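Local coordinates for Ara h 8 allergen isoform (Arachis hypogaea, PDB 6V8M), which is a peanut PR-10 allergen of the Bet v 1 family that binds 8-anilino-1-naphthalene sulfonate, probably binds small hydrophobic ligands in its cavity and probably acts in plant defence, at residues A[38-43]-A[55-60]; A[67-72]-A[81-86]; A[92-97]-A[129-134]. All coordinates share one frame; numbering follows the deposited sequence.

Contact 1 of 3, residues A[38-43]-A[55-60]; sequences IQSIEI and KVTAVE. With 2AN (8-anilino-1-naphthalene sulfonate), chain G; 2AN (8-anilino-1-naphthalene sulfonate), chain E; 2AN (8-anilino-1-naphthalene sulfonate), chain D.
Val56 is at the apolar centre, on the face of the sheet that carries Ile38, Ile41 and Ala58. Val56 CG2 lies 4.0 Å from Ile41 CG1, and these two side chains run side by side. Its CG1, anti to the backbone N (chi1 178°), meets Ile38 CG2, which crosses it obliquely. Ile38, Val56 and Ala58 line the ligand pocket. Ala58 CB touches the anilino ring of 8-anilino-1-naphthalene sulfonate chain E, 3.5 Å from its C13, and also the naphthalene of chain D.

The backbones form an antiparallel ladder with a classic beta bulge. Gln39 and Ser40 both face Thr57, and Thr57 O accepts from Gln39 N at 2.7 Å and, less closely, from Ser40 N. Past the bulge, Glu42 and Lys55 are joined by two nearly straight bonds.

The other face is polar. One water there is bound by Ser40 OG, Thr57 OG1, Glu42 OE1 and Lys55 O. A chi1 of 58° puts Ser40 OG on the Thr57 side, where this water lies 2.8 Å from Ser40 OG. Lys55 is fully extended, and its NZ donates to sulfonate O2 of the ligand in chain G at 2.8 Å. Glu42 OE1 stays 4.5 Å from Lys55 NZ, beyond a salt bridge.

The hairpin 38-45/53-59 ends the seven-stranded sheet. Helix 27-34 packs on Ile38 and Ile41, and strand 64-75 adjoins 53-59.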
# COMPACT_ATOMS: atom_id res chain seq x y z
N ILE A 38 -4.23 -12.57 -1.48
CA ILE A 38 -5.28 -11.58 -1.11
C ILE A 38 -6.62 -12.04 -1.71
O ILE A 38 -6.73 -12.17 -2.97
CB ILE A 38 -4.90 -10.17 -1.54
CG1 ILE A 38 -3.63 -9.72 -0.81
CG2 ILE A 38 -6.06 -9.22 -1.29
CD1 ILE A 38 -2.95 -8.52 -1.43
N GLN A 39 -7.60 -12.27 -0.82
CA GLN A 39 -8.93 -12.82 -1.20
C GLN A 39 -9.85 -11.68 -1.60
O GLN A 39 -10.62 -11.84 -2.58
CB GLN A 39 -9.55 -13.57 -0.04
CG GLN A 39 -8.74 -14.76 0.43
CD GLN A 39 -8.42 -15.72 -0.68
OE1 GLN A 39 -9.29 -16.43 -1.20
NE2 GLN A 39 -7.13 -15.80 -1.00
N SER A 40 -9.78 -10.55 -0.89
CA SER A 40 -10.77 -9.49 -1.10
C SER A 40 -10.29 -8.17 -0.56
O SER A 40 -9.57 -8.17 0.43
CB SER A 40 -12.10 -9.88 -0.51
OG SER A 40 -12.00 -10.14 0.88
N ILE A 41 -10.72 -7.12 -1.23
CA ILE A 41 -10.62 -5.73 -0.73
C ILE A 41 -12.04 -5.18 -0.76
O ILE A 41 -12.65 -5.10 -1.83
CB ILE A 41 -9.61 -4.89 -1.50
CG1 ILE A 41 -8.21 -5.52 -1.42
CG2 ILE A 41 -9.67 -3.45 -1.01
CD1 ILE A 41 -7.10 -4.76 -2.14
N GLU A 42 -12.60 -4.95 0.42
CA GLU A 42 -14.01 -4.53 0.59
C GLU A 42 -14.03 -3.13 1.17
O GLU A 42 -13.26 -2.89 2.11
CB GLU A 42 -14.70 -5.47 1.56
CG GLU A 42 -14.76 -6.91 1.10
CD GLU A 42 -15.40 -7.86 2.11
OE1 GLU A 42 -14.72 -8.23 3.13
OE2 GLU A 42 -16.59 -8.19 1.90
N ILE A 43 -14.85 -2.25 0.62
CA ILE A 43 -15.03 -0.88 1.17
C ILE A 43 -16.00 -0.99 2.34
O ILE A 43 -17.15 -1.34 2.10
CB ILE A 43 -15.56 0.10 0.09
CG1 ILE A 43 -14.71 0.08 -1.18
CG2 ILE A 43 -15.70 1.50 0.67
CD1 ILE A 43 -13.24 0.36 -0.95
N LYS A 55 -11.47 -3.12 4.13
CA LYS A 55 -11.08 -4.36 4.81
C LYS A 55 -10.35 -5.22 3.79
O LYS A 55 -10.95 -5.56 2.75
CB LYS A 55 -12.31 -5.07 5.36
CG LYS A 55 -12.01 -6.30 6.19
CD LYS A 55 -13.28 -7.03 6.58
CE LYS A 55 -12.96 -8.18 7.51
NZ LYS A 55 -14.01 -9.21 7.51
N VAL A 56 -9.11 -5.58 4.09
CA VAL A 56 -8.32 -6.43 3.19
C VAL A 56 -8.20 -7.81 3.82
O VAL A 56 -7.63 -7.91 4.89
CB VAL A 56 -6.93 -5.87 2.86
CG1 VAL A 56 -6.22 -6.87 1.97
CG2 VAL A 56 -6.95 -4.47 2.26
N THR A 57 -8.72 -8.83 3.15
CA THR A 57 -8.71 -10.23 3.64
C THR A 57 -7.68 -11.03 2.84
O THR A 57 -7.73 -11.00 1.61
CB THR A 57 -10.10 -10.86 3.58
OG1 THR A 57 -10.96 -10.08 4.42
CG2 THR A 57 -10.08 -12.29 4.07
N ALA A 58 -6.84 -11.80 3.53
CA ALA A 58 -5.79 -12.60 2.88
C ALA A 58 -5.69 -13.97 3.53
O ALA A 58 -6.01 -14.10 4.73
CB ALA A 58 -4.47 -11.86 2.94
N VAL A 59 -5.20 -14.95 2.77
CA VAL A 59 -4.81 -16.27 3.35
C VAL A 59 -3.29 -16.27 3.50
O VAL A 59 -2.61 -16.18 2.46
CB VAL A 59 -5.31 -17.44 2.51
CG1 VAL A 59 -4.78 -18.76 3.04
CG2 VAL A 59 -6.82 -17.45 2.42
N GLU A 60 -2.80 -16.28 4.74
CA GLU A 60 -1.35 -16.29 5.07
C GLU A 60 -1.06 -17.60 5.80
O GLU A 60 0.13 -17.93 5.90
CB GLU A 60 -0.97 -15.06 5.91
CG GLU A 60 0.53 -14.77 5.91
CD GLU A 60 0.96 -13.41 6.44
OE1 GLU A 60 2.06 -12.95 6.08
OE2 GLU A 60 0.19 -12.80 7.22
C1 2AN G . -16.16 -5.76 8.59
C2 2AN G . -15.72 -4.48 8.68
C3 2AN G . -14.75 -4.10 9.61
C4 2AN G . -14.25 -5.01 10.48
C5 2AN G . -14.68 -6.36 10.45
C6 2AN G . -14.16 -7.31 11.36
C7 2AN G . -14.57 -8.60 11.34
C8 2AN G . -15.52 -9.02 10.39
N 2AN G . -17.15 -6.14 7.66
S 2AN G . -17.22 -8.79 8.34
C9 2AN G . -16.06 -8.14 9.50
C10 2AN G . -15.66 -6.76 9.49
C11 2AN G . -17.46 -5.60 6.40
C12 2AN G . -18.42 -4.61 6.28
C13 2AN G . -18.74 -4.09 5.04
C14 2AN G . -18.12 -4.56 3.91
C15 2AN G . -17.17 -5.56 4.01
C16 2AN G . -16.84 -6.09 5.25
O1 2AN G . -17.21 -10.35 8.55
O2 2AN G . -16.71 -8.56 7.03
O3 2AN G . -18.53 -8.31 8.67
C1 2AN E . -0.91 -6.26 5.09
C2 2AN E . -0.33 -6.54 6.29
C3 2AN E . 0.84 -5.91 6.71
C4 2AN E . 1.49 -5.08 5.86
C5 2AN E . 0.95 -4.75 4.60
C6 2AN E . 1.63 -3.85 3.76
C7 2AN E . 1.15 -3.52 2.56
C8 2AN E . -0.08 -4.02 2.12
N 2AN E . -2.03 -6.97 4.65
S 2AN E . -2.38 -5.29 2.26
C9 2AN E . -0.77 -4.93 2.87
C10 2AN E . -0.28 -5.33 4.17
C11 2AN E . -2.58 -8.15 5.19
C12 2AN E . -3.94 -8.35 4.98
C13 2AN E . -4.57 -9.45 5.53
C14 2AN E . -3.86 -10.37 6.26
C15 2AN E . -2.51 -10.19 6.46
C16 2AN E . -1.86 -9.09 5.93
O1 2AN E . -3.27 -5.11 3.37
O2 2AN E . -2.64 -4.45 1.12
O3 2AN E . -2.46 -6.77 1.83
C1 2AN D . 1.63 -10.68 -0.36
C2 2AN D . 1.58 -9.39 -0.77
C3 2AN D . 0.77 -8.46 -0.11
C4 2AN D . -0.01 -8.84 0.92
C5 2AN D . 0.00 -10.18 1.38
C6 2AN D . -0.79 -10.54 2.49
C7 2AN D . -0.77 -11.80 2.96
C8 2AN D . 0.06 -12.78 2.38
N 2AN D . 2.42 -11.58 -1.07
S 2AN D . 1.88 -13.80 0.69
C9 2AN D . 0.83 -12.49 1.28
C10 2AN D . 0.85 -11.15 0.75
C11 2AN D . 3.68 -11.37 -1.64
C12 2AN D . 4.57 -10.42 -1.14
C13 2AN D . 5.82 -10.26 -1.73
C14 2AN D . 6.18 -11.05 -2.80
C15 2AN D . 5.31 -11.99 -3.30
C16 2AN D . 4.06 -12.16 -2.73
O1 2AN D . 3.21 -13.29 0.75
O2 2AN D . 1.60 -14.99 1.43
O3 2AN D . 1.49 -14.07 -0.79
O HOH W 1 -12.06 -8.14 2.79

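Contact 2 of 3, residues A[67-72]-A[81-86]; sequences VLHKID and YDYTIS. With 2AN (8-anilino-1-naphthalene sulfonate), chain E; 2AN (8-anilino-1-naphthalene sulfonate), chain F.
This is an antiparallel hairpin pairing between strands 64-75 and 80-86, well inside the curved sheet. Lys70 and Thr84 form a hydrogen-bonded pair, with Lys70 N 2.8 Å from Thr84 O. Leu68 and Ser86 pair likewise, but Leu68 N sits above the carbonyl plane of Ser86 and its bond is more bent.

His69 and Ile85 lie side by side on the inward face. Ile85 CG1 sits over one face of the imidazole, 3.9 Å from the ring centroid, a CH-pi contact offset toward the rim. The ring is gripped at both nitrogens. His69 NE2 donates to sulfonate O1 of 8-anilino-1-naphthalene sulfonate chain E at 2.9 Å, with an angle of 158° at the hydrogen. His69 ND1 lies 2.6 Å from a water that also binds Tyr81 OH. The sulfonate would be expected to favour a protonated imidazole.

These residues belong to the concave sheet surface that forms one wall of the Bet v 1 cavity. Val67 CG2 comes 3.3 Å from the same sulfonate O1, and Ile85 CD1 touches the naphthalene. The Tyr83 ring is nearly parallel to that of His69 (11°) but slid aside, so overlap is slight; it stacks on Phe100.

On the outer face Thr84 OG1 donates to the syn lone pair of Asp72 OD2 at 2.7 Å; Thr84 OG1 also bonds to Ser99 OG. Leu68 CD1 and Ser86 OG both touch the ligand in chain F. Ser86 OG also bonds to Glu96 O, and Tyr81 OH to Lys54 NZ.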
# COMPACT_ATOMS: atom_id res chain seq x y z
N VAL A 67 -6.78 -7.03 7.62
CA VAL A 67 -6.33 -5.72 8.15
C VAL A 67 -7.26 -4.65 7.59
O VAL A 67 -7.97 -4.92 6.61
CB VAL A 67 -4.86 -5.43 7.83
CG1 VAL A 67 -3.94 -6.54 8.31
CG2 VAL A 67 -4.68 -5.17 6.34
N LEU A 68 -7.24 -3.47 8.20
CA LEU A 68 -8.05 -2.33 7.75
C LEU A 68 -7.13 -1.29 7.15
O LEU A 68 -5.99 -1.11 7.64
CB LEU A 68 -8.88 -1.76 8.91
CG LEU A 68 -9.88 -2.73 9.59
CD1 LEU A 68 -10.67 -1.96 10.63
CD2 LEU A 68 -10.82 -3.38 8.59
N HIS A 69 -7.58 -0.66 6.07
CA HIS A 69 -6.88 0.48 5.44
C HIS A 69 -7.76 1.71 5.54
O HIS A 69 -8.97 1.59 5.34
CB HIS A 69 -6.65 0.25 3.94
CG HIS A 69 -5.62 -0.73 3.58
ND1 HIS A 69 -4.91 -0.62 2.40
CD2 HIS A 69 -5.22 -1.88 4.17
CE1 HIS A 69 -4.12 -1.66 2.28
NE2 HIS A 69 -4.28 -2.43 3.36
N LYS A 70 -7.17 2.88 5.76
CA LYS A 70 -7.91 4.15 5.64
C LYS A 70 -7.21 5.05 4.63
O LYS A 70 -5.99 5.21 4.72
CB LYS A 70 -7.97 4.83 7.00
CG LYS A 70 -8.78 6.12 7.03
CD LYS A 70 -8.50 6.93 8.26
CE LYS A 70 -9.46 8.08 8.49
NZ LYS A 70 -8.91 9.02 9.50
N ILE A 71 -7.95 5.64 3.70
CA ILE A 71 -7.40 6.64 2.75
C ILE A 71 -7.22 7.96 3.50
O ILE A 71 -8.22 8.54 3.99
CB ILE A 71 -8.29 6.84 1.50
CG1 ILE A 71 -8.54 5.50 0.81
CG2 ILE A 71 -7.66 7.85 0.57
CD1 ILE A 71 -9.30 5.59 -0.48
N ASP A 72 -5.98 8.43 3.57
CA ASP A 72 -5.67 9.74 4.20
C ASP A 72 -5.72 10.86 3.14
O ASP A 72 -6.27 11.97 3.43
CB ASP A 72 -4.32 9.69 4.92
CG ASP A 72 -4.22 8.62 6.00
OD1 ASP A 72 -5.12 8.57 6.87
OD2 ASP A 72 -3.25 7.85 5.97
N TYR A 81 -1.22 9.26 -3.22
CA TYR A 81 -2.04 8.28 -2.46
C TYR A 81 -1.38 8.05 -1.11
O TYR A 81 -0.31 7.47 -1.06
CB TYR A 81 -2.24 6.99 -3.25
CG TYR A 81 -3.19 6.04 -2.57
CD1 TYR A 81 -4.47 6.44 -2.23
CD2 TYR A 81 -2.85 4.72 -2.34
CE1 TYR A 81 -5.36 5.58 -1.59
CE2 TYR A 81 -3.72 3.86 -1.66
CZ TYR A 81 -4.98 4.29 -1.28
OH TYR A 81 -5.85 3.42 -0.66
N ASP A 82 -2.07 8.50 -0.06
CA ASP A 82 -1.61 8.37 1.34
C ASP A 82 -2.66 7.54 2.05
O ASP A 82 -3.85 7.86 1.91
CB ASP A 82 -1.42 9.74 2.00
CG ASP A 82 -0.44 10.67 1.29
OD1 ASP A 82 0.33 10.21 0.40
OD2 ASP A 82 -0.50 11.91 1.61
N TYR A 83 -2.24 6.53 2.79
CA TYR A 83 -3.15 5.55 3.43
C TYR A 83 -2.48 5.02 4.68
O TYR A 83 -1.22 4.99 4.79
CB TYR A 83 -3.52 4.42 2.47
CG TYR A 83 -2.33 3.68 1.93
CD1 TYR A 83 -1.64 4.16 0.84
CD2 TYR A 83 -1.98 2.44 2.43
CE1 TYR A 83 -0.55 3.46 0.32
CE2 TYR A 83 -0.90 1.74 1.91
CZ TYR A 83 -0.18 2.25 0.85
OH TYR A 83 0.89 1.57 0.30
N THR A 84 -3.32 4.52 5.58
CA THR A 84 -2.86 3.98 6.86
C THR A 84 -3.38 2.55 6.98
O THR A 84 -4.59 2.36 6.74
CB THR A 84 -3.27 4.85 8.04
OG1 THR A 84 -2.63 6.11 7.94
CG2 THR A 84 -2.86 4.23 9.35
N ILE A 85 -2.50 1.63 7.32
CA ILE A 85 -2.92 0.23 7.65
C ILE A 85 -2.96 0.13 9.17
O ILE A 85 -1.99 0.48 9.83
CB ILE A 85 -1.98 -0.79 6.99
CG1 ILE A 85 -1.89 -0.56 5.48
CG2 ILE A 85 -2.41 -2.21 7.34
CD1 ILE A 85 -0.97 -1.50 4.77
N SER A 86 -4.05 -0.41 9.72
CA SER A 86 -4.20 -0.54 11.19
C SER A 86 -5.25 -1.60 11.49
O SER A 86 -6.20 -1.73 10.68
CB SER A 86 -4.62 0.77 11.77
OG SER A 86 -4.57 0.70 13.19
C1 2AN E . -0.91 -6.26 5.09
C2 2AN E . -0.33 -6.54 6.29
C3 2AN E . 0.84 -5.91 6.71
C4 2AN E . 1.49 -5.08 5.86
C5 2AN E . 0.95 -4.75 4.60
C6 2AN E . 1.63 -3.85 3.76
C7 2AN E . 1.15 -3.52 2.56
C8 2AN E . -0.08 -4.02 2.12
N 2AN E . -2.03 -6.97 4.65
S 2AN E . -2.38 -5.29 2.26
C9 2AN E . -0.77 -4.93 2.87
C10 2AN E . -0.28 -5.33 4.17
C11 2AN E . -2.58 -8.15 5.19
C12 2AN E . -3.94 -8.35 4.98
C13 2AN E . -4.57 -9.45 5.53
C14 2AN E . -3.86 -10.37 6.26
C15 2AN E . -2.51 -10.19 6.46
C16 2AN E . -1.86 -9.09 5.93
O1 2AN E . -3.27 -5.11 3.37
O2 2AN E . -2.64 -4.45 1.12
O3 2AN E . -2.46 -6.77 1.83
C1 2AN F . -9.43 -2.91 15.37
C2 2AN F . -10.54 -2.61 14.65
C3 2AN F . -11.32 -3.62 14.07
C4 2AN F . -10.96 -4.91 14.21
C5 2AN F . -9.81 -5.28 14.94
C6 2AN F . -9.47 -6.65 15.06
C7 2AN F . -8.37 -7.03 15.74
C8 2AN F . -7.55 -6.08 16.36
N 2AN F . -8.69 -1.81 15.89
S 2AN F . -6.72 -3.68 17.12
C9 2AN F . -7.84 -4.74 16.27
C10 2AN F . -9.00 -4.27 15.55
C11 2AN F . -8.75 -0.52 15.27
C12 2AN F . -9.56 0.49 15.79
C13 2AN F . -9.64 1.72 15.16
C14 2AN F . -8.94 1.96 14.00
C15 2AN F . -8.16 0.96 13.46
C16 2AN F . -8.07 -0.28 14.08
O1 2AN F . -6.13 -2.68 16.07
O2 2AN F . -5.66 -4.50 17.62
O3 2AN F . -7.47 -2.89 18.05
O HOH W 2 -5.16 1.15 0.46

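Contact 3 of 3, residues A[92-97]-A[129-134]; sequences QEILEK and DEVHQD. With SO4 (sulfate ion), chain I.
A type I beta turn from Gln92 to Leu95, closed by Leu95 N to Gln92 O at 3.2 Å, leads into strand 95-107 and lies beside the first turns of helix 129-152. Val131 is the apolar centre. Its two methyls divide the work. Val131 CG1, anti to the backbone N, meets Leu95 CD1 tip to tip at 3.7 Å. Val131 CG2 meets Ile94 CG2 at 4.0 Å, where the two side chains cross obliquely. Ile94 CG2 takes the crowded position between its backbone N and carbonyl carbon, while the rest of that side chain leads away from the helix. Leu95 is buried, and it also packs on Phe119 and Thr121 of strand 110-121 and on Leu127. The contact thus joins the start of strand 95-107, and the turn before it, to the long C-terminal helix of the Bet v 1 fold.

Gln92 supplies the polar part. Its chain bends at CG (chi2 90°), which carries the amide toward the helix. Gln92 NE2 lies 3.0 Å from Asp134 OD2. This bond is weak, with an angle of only 120° at the hydrogen, and the amide and carboxylate planes are 67° apart. Asp134 has a stronger partner in Lys138, which forms a salt bridge with its OD1. Gln92 also touches a bound 8-anilino-1-naphthalene sulfonate.

At the turn, Glu93 N donates to sulfate O4 at 2.9 Å; the ion probably comes from the crystallisation liquor. The chemistry implies a small join held mainly by the methyls of Val131; the weak amide bond probably adds little, and the Asp134 charge is probably balanced mainly by Lys138.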
# COMPACT_ATOMS: atom_id res chain seq x y z
N GLN A 92 0.45 -7.16 12.48
CA GLN A 92 1.49 -7.50 13.49
C GLN A 92 1.02 -6.97 14.85
O GLN A 92 0.57 -5.80 14.92
CB GLN A 92 2.86 -6.94 13.07
CG GLN A 92 3.59 -7.77 12.02
CD GLN A 92 3.27 -7.37 10.60
OE1 GLN A 92 2.29 -6.67 10.32
NE2 GLN A 92 4.10 -7.79 9.66
N GLU A 93 1.12 -7.79 15.90
CA GLU A 93 0.75 -7.43 17.30
C GLU A 93 1.53 -6.18 17.75
O GLU A 93 0.94 -5.31 18.42
CB GLU A 93 1.12 -8.56 18.27
N ILE A 94 2.80 -6.07 17.37
CA ILE A 94 3.69 -4.98 17.86
C ILE A 94 3.31 -3.62 17.23
O ILE A 94 3.78 -2.60 17.75
CB ILE A 94 5.19 -5.35 17.64
CG1 ILE A 94 6.13 -4.51 18.50
CG2 ILE A 94 5.59 -5.27 16.18
CD1 ILE A 94 5.80 -4.54 19.96
N LEU A 95 2.52 -3.58 16.15
CA LEU A 95 2.20 -2.31 15.44
C LEU A 95 0.86 -1.72 15.89
O LEU A 95 -0.12 -2.47 15.96
CB LEU A 95 2.18 -2.58 13.93
CG LEU A 95 3.50 -3.01 13.32
CD1 LEU A 95 3.35 -3.37 11.85
CD2 LEU A 95 4.57 -1.94 13.50
N GLU A 96 0.82 -0.42 16.16
CA GLU A 96 -0.44 0.36 16.29
C GLU A 96 -0.99 0.60 14.89
O GLU A 96 -2.19 0.32 14.64
CB GLU A 96 -0.20 1.70 16.98
CG GLU A 96 0.10 1.53 18.46
CD GLU A 96 0.78 2.68 19.17
OE1 GLU A 96 1.27 2.44 20.30
OE2 GLU A 96 0.85 3.80 18.61
N LYS A 97 -0.12 1.09 14.00
CA LYS A 97 -0.49 1.41 12.60
C LYS A 97 0.79 1.61 11.78
O LYS A 97 1.86 1.88 12.37
CB LYS A 97 -1.38 2.66 12.53
CG LYS A 97 -0.73 3.96 13.00
CD LYS A 97 -1.66 5.16 12.98
CE LYS A 97 -0.95 6.43 13.42
NZ LYS A 97 -1.77 7.65 13.27
N ASP A 129 13.50 -5.86 12.80
CA ASP A 129 13.92 -5.90 11.37
C ASP A 129 12.92 -6.76 10.58
O ASP A 129 12.65 -6.42 9.43
CB ASP A 129 15.36 -6.40 11.23
CG ASP A 129 16.42 -5.46 11.79
OD1 ASP A 129 16.10 -4.29 12.12
OD2 ASP A 129 17.56 -5.92 11.92
N GLU A 130 12.39 -7.83 11.20
CA GLU A 130 11.51 -8.82 10.50
C GLU A 130 10.19 -8.13 10.12
O GLU A 130 9.61 -8.45 9.07
CB GLU A 130 11.26 -10.03 11.40
CG GLU A 130 10.49 -11.15 10.71
CD GLU A 130 10.66 -12.56 11.28
OE1 GLU A 130 11.58 -12.79 12.12
OE2 GLU A 130 9.86 -13.44 10.87
N VAL A 131 9.73 -7.22 10.97
CA VAL A 131 8.44 -6.50 10.76
C VAL A 131 8.63 -5.48 9.63
O VAL A 131 7.79 -5.43 8.72
CB VAL A 131 7.93 -5.84 12.05
CG1 VAL A 131 6.74 -4.92 11.77
CG2 VAL A 131 7.58 -6.88 13.10
N HIS A 132 9.73 -4.74 9.67
CA HIS A 132 10.11 -3.77 8.62
C HIS A 132 10.20 -4.52 7.28
O HIS A 132 9.60 -4.08 6.30
CB HIS A 132 11.40 -3.03 8.96
CG HIS A 132 11.91 -2.24 7.81
ND1 HIS A 132 12.89 -2.73 6.94
CD2 HIS A 132 11.62 -1.00 7.39
CE1 HIS A 132 13.13 -1.82 6.01
NE2 HIS A 132 12.39 -0.74 6.29
N GLN A 133 10.90 -5.65 7.27
CA GLN A 133 11.15 -6.45 6.04
C GLN A 133 9.82 -6.93 5.49
O GLN A 133 9.64 -6.88 4.27
CB GLN A 133 12.11 -7.61 6.28
CG GLN A 133 12.14 -8.63 5.12
CD GLN A 133 13.22 -9.69 5.26
OE1 GLN A 133 14.34 -9.43 5.69
NE2 GLN A 133 12.90 -10.92 4.87
N ASP A 134 8.93 -7.42 6.37
CA ASP A 134 7.65 -8.04 5.94
C ASP A 134 6.75 -6.96 5.32
O ASP A 134 6.16 -7.22 4.26
CB ASP A 134 6.98 -8.76 7.09
CG ASP A 134 5.72 -9.46 6.63
OD1 ASP A 134 5.86 -10.44 5.86
OD2 ASP A 134 4.61 -8.99 6.99
S SO4 I . 2.57 -11.18 15.21
O1 SO4 I . 3.30 -12.03 16.12
O2 SO4 I . 3.41 -10.08 14.81
O3 SO4 I . 2.19 -11.93 14.05
O4 SO4 I . 1.40 -10.67 15.87

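Contacts 1 and 2 are successive parts of one sheet, with centres 14 Å apart. Strands 53-59 and 64-75 join them directly: Val56 N lies 2.8 Å from Val67 O, and Val56 CG2 packs 3.5 Å from His69 NE2. Both contacts touch the ligand of chain E, so they share a wall of the cavity. Gln92 of contact 3 reaches this same ligand, about 4 Å between nearest atoms. Contact 3 is 15 Å from contact 2, centre to centre. The two meet where Ile85 O packs 3.5 Å from Lys97 CB. Contacts 1 and 3 do not touch; their nearest atoms are about 5 Å apart. Lys138 bridges that separation, forming salt bridges with Glu60 of contact 1 and Asp134 of contact 3.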